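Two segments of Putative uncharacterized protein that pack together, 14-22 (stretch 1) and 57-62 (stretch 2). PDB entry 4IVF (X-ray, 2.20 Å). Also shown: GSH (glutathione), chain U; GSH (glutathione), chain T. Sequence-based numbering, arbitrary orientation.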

# COMPACT_ATOMS: atom_id res chain seq x y z
N PRO F 14 5.62 -5.05 18.93
CA PRO F 14 6.43 -6.11 18.31
C PRO F 14 5.63 -6.92 17.28
O PRO F 14 5.06 -7.96 17.60
N THR F 15 5.60 -6.42 16.05
CA THR F 15 4.71 -6.92 15.00
C THR F 15 5.44 -6.71 13.66
O THR F 15 6.34 -5.87 13.59
N PRO F 16 5.04 -7.45 12.61
CA PRO F 16 5.72 -7.37 11.30
C PRO F 16 5.80 -5.93 10.80
O PRO F 16 6.80 -5.52 10.21
N ASN F 17 4.74 -5.17 11.06
CA ASN F 17 4.67 -3.80 10.60
C ASN F 17 5.60 -2.88 11.38
O ASN F 17 6.31 -2.06 10.78
N GLY F 18 5.60 -3.03 12.70
CA GLY F 18 6.54 -2.33 13.56
C GLY F 18 7.98 -2.59 13.17
O GLY F 18 8.80 -1.66 13.11
N TYR F 19 8.30 -3.85 12.90
CA TYR F 19 9.65 -4.26 12.55
C TYR F 19 10.16 -3.61 11.26
O TYR F 19 11.35 -3.33 11.14
N LYS F 20 9.27 -3.39 10.30
CA LYS F 20 9.65 -2.72 9.06
C LYS F 20 10.34 -1.41 9.37
O LYS F 20 11.40 -1.09 8.82
N ILE F 21 9.75 -0.65 10.29
CA ILE F 21 10.23 0.68 10.60
C ILE F 21 11.45 0.62 11.52
O ILE F 21 12.42 1.35 11.31
N SER F 22 11.41 -0.25 12.52
CA SER F 22 12.54 -0.32 13.45
C SER F 22 13.80 -0.85 12.75
O SER F 22 14.90 -0.37 12.99
N ARG F 57 -3.87 2.73 14.34
CA ARG F 57 -2.99 1.57 14.27
C ARG F 57 -1.53 2.01 14.35
O ARG F 57 -1.20 3.15 14.08
N ILE F 58 -0.65 1.09 14.73
CA ILE F 58 0.77 1.36 14.71
C ILE F 58 1.31 0.72 13.44
O ILE F 58 0.66 -0.16 12.88
N PRO F 59 2.49 1.15 12.96
CA PRO F 59 3.33 2.18 13.57
C PRO F 59 3.00 3.57 13.08
O PRO F 59 2.30 3.77 12.08
N THR F 60 3.53 4.54 13.81
CA THR F 60 3.39 5.94 13.49
C THR F 60 4.69 6.55 13.98
O THR F 60 5.21 6.14 15.02
N ILE F 61 5.22 7.52 13.25
CA ILE F 61 6.41 8.23 13.71
C ILE F 61 6.14 9.72 13.93
O ILE F 61 5.18 10.27 13.39
N ASN F 62 6.98 10.35 14.74
CA ASN F 62 7.04 11.80 14.82
C ASN F 62 8.48 12.20 14.67
O ASN F 62 9.33 11.86 15.50

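Packing of the helix start at 14-22 against the loop and strand at 57-62, with two glutathione molecules bound beside the contact. The two stretches bury 236 Å² between them, both sides summed, and no hydrogen bond crosses the interface, so the contact rests on shape and apolar surface. The backbones come nearest at Gly18 and Pro59, whose CA atoms lie 5.5 Å apart.

Pro14 points away from stretch 2 and makes no contact with it. Thr15 points toward it from the N-cap position, just ahead of the helix. Its p rotamer (chi1 59°) turns OG1 back to the first turn, where it accepts a weak capping bond from Gly18 N (3.3 Å between Gly18 N and Thr15 OG1). The same oxygen meets the tip of Ile58, with Thr15 OG1 3.5 Å from Ile58 CD1, and lies 3.3 Å from SG2 of the chain U glutathione. The Ile58 CA-to-CB bond points sideways, but with chi1 at 59° (p) and chi2 at 95°, between wells, the end of the side chain comes nearer and reaches the helix start.

Pro16 opens the helix out of reach of stretch 2. Asn17 points toward it in an m rotamer (chi1 -79°), and its CB sits 4.0 Å from Pro59 CD, while its backbone O is 3.9 Å from Pro59 CG. The amide end serves polar partners instead: Asn17 ND2 donates to O31 of the chain T glutathione at 2.8 Å with a nearly straight angle of 172°, and Asn17 OD1 accepts from Lys20 NZ at 3.1 Å.

Gly18 has no side chain, and the helix backbone itself comes close to the proline, with Gly18 N 4.4 Å from Pro59 CD. Tyr19 is out of reach. Lys20 leaves sideways, m at chi1 and t thereafter, and its extended chain brings NZ back to Asn17 without touching stretch 2.

Ile21, m at both chi angles, points toward stretch 2 and has the most area covered on the helix side. Its CG1 packs 3.7 Å from Pro59 CG, and its CG2 lies 4.1 Å from Ile61 CG2; Ile61 points toward the helix with chi1 p and chi2 t. Pro59, which follows a cis peptide bond and has a C-gamma endo ring, is the most covered residue of the contact, its ring reaching both Asn17 and Ile21. Thr60 points away, and Ser22 and Asn62 are out of reach.

Glutathione binds alongside through stretch 2 as well. Ile58 pairs through its backbone with the chain U molecule: Ile58 N donates to its O2 at 2.9 Å, and its N2 donates to Ile58 O at 2.6 Å. Arg57, beyond the reach of stretch 1, bridges both ligands, with NE 3.0 Å from chain U O31 and NH2 2.9 Å from chain T OE1, both hydrogen bonds; chain U OE1 lies over one face of its guanidinium.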

# COMPACT_ATOMS: atom_id res chain seq x y z
CB PRO F 14 6.84 -6.98 19.51
CG PRO F 14 5.80 -6.72 20.54
CD PRO F 14 5.31 -5.33 20.35
CB THR F 15 3.37 -6.12 14.98
OG1 THR F 15 3.64 -4.73 14.77
CG2 THR F 15 2.58 -6.30 16.30
CB PRO F 16 4.81 -8.15 10.35
CG PRO F 16 3.82 -8.87 11.20
CD PRO F 16 3.84 -8.31 12.58
CB ASN F 17 3.23 -3.31 10.62
CG ASN F 17 2.46 -3.80 9.42
OD1 ASN F 17 3.01 -3.91 8.32
ND2 ASN F 17 1.19 -4.12 9.63
CB TYR F 19 9.72 -5.79 12.42
CG TYR F 19 9.46 -6.53 13.71
CD1 TYR F 19 9.88 -6.01 14.92
CD2 TYR F 19 8.78 -7.73 13.71
CE1 TYR F 19 9.64 -6.67 16.10
CE2 TYR F 19 8.54 -8.40 14.88
CZ TYR F 19 8.97 -7.88 16.08
OH TYR F 19 8.74 -8.55 17.25
CB LYS F 20 8.43 -2.40 8.20
CG LYS F 20 7.76 -3.58 7.53
CD LYS F 20 6.63 -3.03 6.69
CE LYS F 20 5.57 -4.03 6.32
NZ LYS F 20 4.44 -3.29 5.66
CB ILE F 21 9.12 1.57 11.21
CG1 ILE F 21 7.90 1.61 10.28
CG2 ILE F 21 9.64 2.96 11.47
CD1 ILE F 21 8.24 1.67 8.80
CB SER F 22 12.22 -1.14 14.70
OG SER F 22 12.02 -2.51 14.39
CB ARG F 57 -3.22 0.80 12.98
CG ARG F 57 -4.66 0.38 12.74
CD ARG F 57 -4.75 -0.47 11.50
NE ARG F 57 -4.87 -1.88 11.82
CZ ARG F 57 -5.09 -2.83 10.92
NH1 ARG F 57 -5.20 -2.52 9.63
NH2 ARG F 57 -5.18 -4.10 11.31
CB ILE F 58 1.47 0.81 16.00
CG1 ILE F 58 1.27 -0.70 16.12
CG2 ILE F 58 0.98 1.59 17.27
CD1 ILE F 58 2.43 -1.53 15.56
CB PRO F 59 4.73 1.77 13.10
CG PRO F 59 4.49 1.24 11.74
CD PRO F 59 3.18 0.50 11.83
CB THR F 60 2.19 6.56 14.25
OG1 THR F 60 0.97 6.02 13.73
CG2 THR F 60 2.16 8.07 14.08
CB ILE F 61 7.61 8.07 12.75
CG1 ILE F 61 7.30 8.71 11.41
CG2 ILE F 61 7.98 6.59 12.59
CD1 ILE F 61 8.50 8.82 10.51
CB ASN F 62 6.48 12.34 16.14
CG ASN F 62 6.44 13.88 16.19
OD1 ASN F 62 7.26 14.56 15.58
ND2 ASN F 62 5.48 14.42 16.93
N1 GSH U . -1.40 -0.54 6.62
CA1 GSH U . -0.79 -0.41 7.91
C1 GSH U . 0.66 -0.20 7.77
O11 GSH U . 1.26 0.58 8.54
O12 GSH U . 1.31 -0.81 6.90
CB1 GSH U . -1.06 -1.65 8.75
CG1 GSH U . -0.79 -1.33 10.16
CD1 GSH U . -1.22 -2.42 11.14
OE1 GSH U . -1.79 -3.46 10.78
N2 GSH U . -0.92 -2.23 12.60
CA2 GSH U . -1.34 -3.24 13.54
C2 GSH U . -2.24 -2.59 14.57
O2 GSH U . -1.94 -1.48 15.02
CB2 GSH U . -0.16 -3.81 14.19
SG2 GSH U . 0.91 -4.54 12.98
N3 GSH U . -3.44 -3.27 15.04
CA3 GSH U . -4.27 -2.63 16.03
C3 GSH U . -5.69 -2.58 15.63
O31 GSH U . -6.03 -2.65 14.43
O32 GSH U . -6.57 -2.45 16.52
N1 GSH T . -7.67 -5.25 13.41
CA1 GSH T . -7.04 -6.54 13.26
C1 GSH T . -8.05 -7.57 13.00
O11 GSH T . -9.25 -7.24 12.84
O12 GSH T . -7.73 -8.77 12.92
CB1 GSH T . -6.14 -6.88 14.46
CG1 GSH T . -4.97 -7.68 14.03
CD1 GSH T . -3.95 -6.88 13.23
OE1 GSH T . -3.88 -5.64 13.33
N2 GSH T . -2.99 -7.57 12.29
CA2 GSH T . -2.03 -6.79 11.53
C2 GSH T . -2.39 -6.82 10.08
O2 GSH T . -2.96 -7.80 9.61
CB2 GSH T . -0.69 -7.38 11.67
SG2 GSH T . -0.25 -7.54 13.36
N3 GSH T . -2.08 -5.70 9.21
CA3 GSH T . -2.45 -5.78 7.81
C3 GSH T . -1.46 -5.07 6.97
O31 GSH T . -0.26 -4.95 7.33
O32 GSH T . -1.85 -4.55 5.88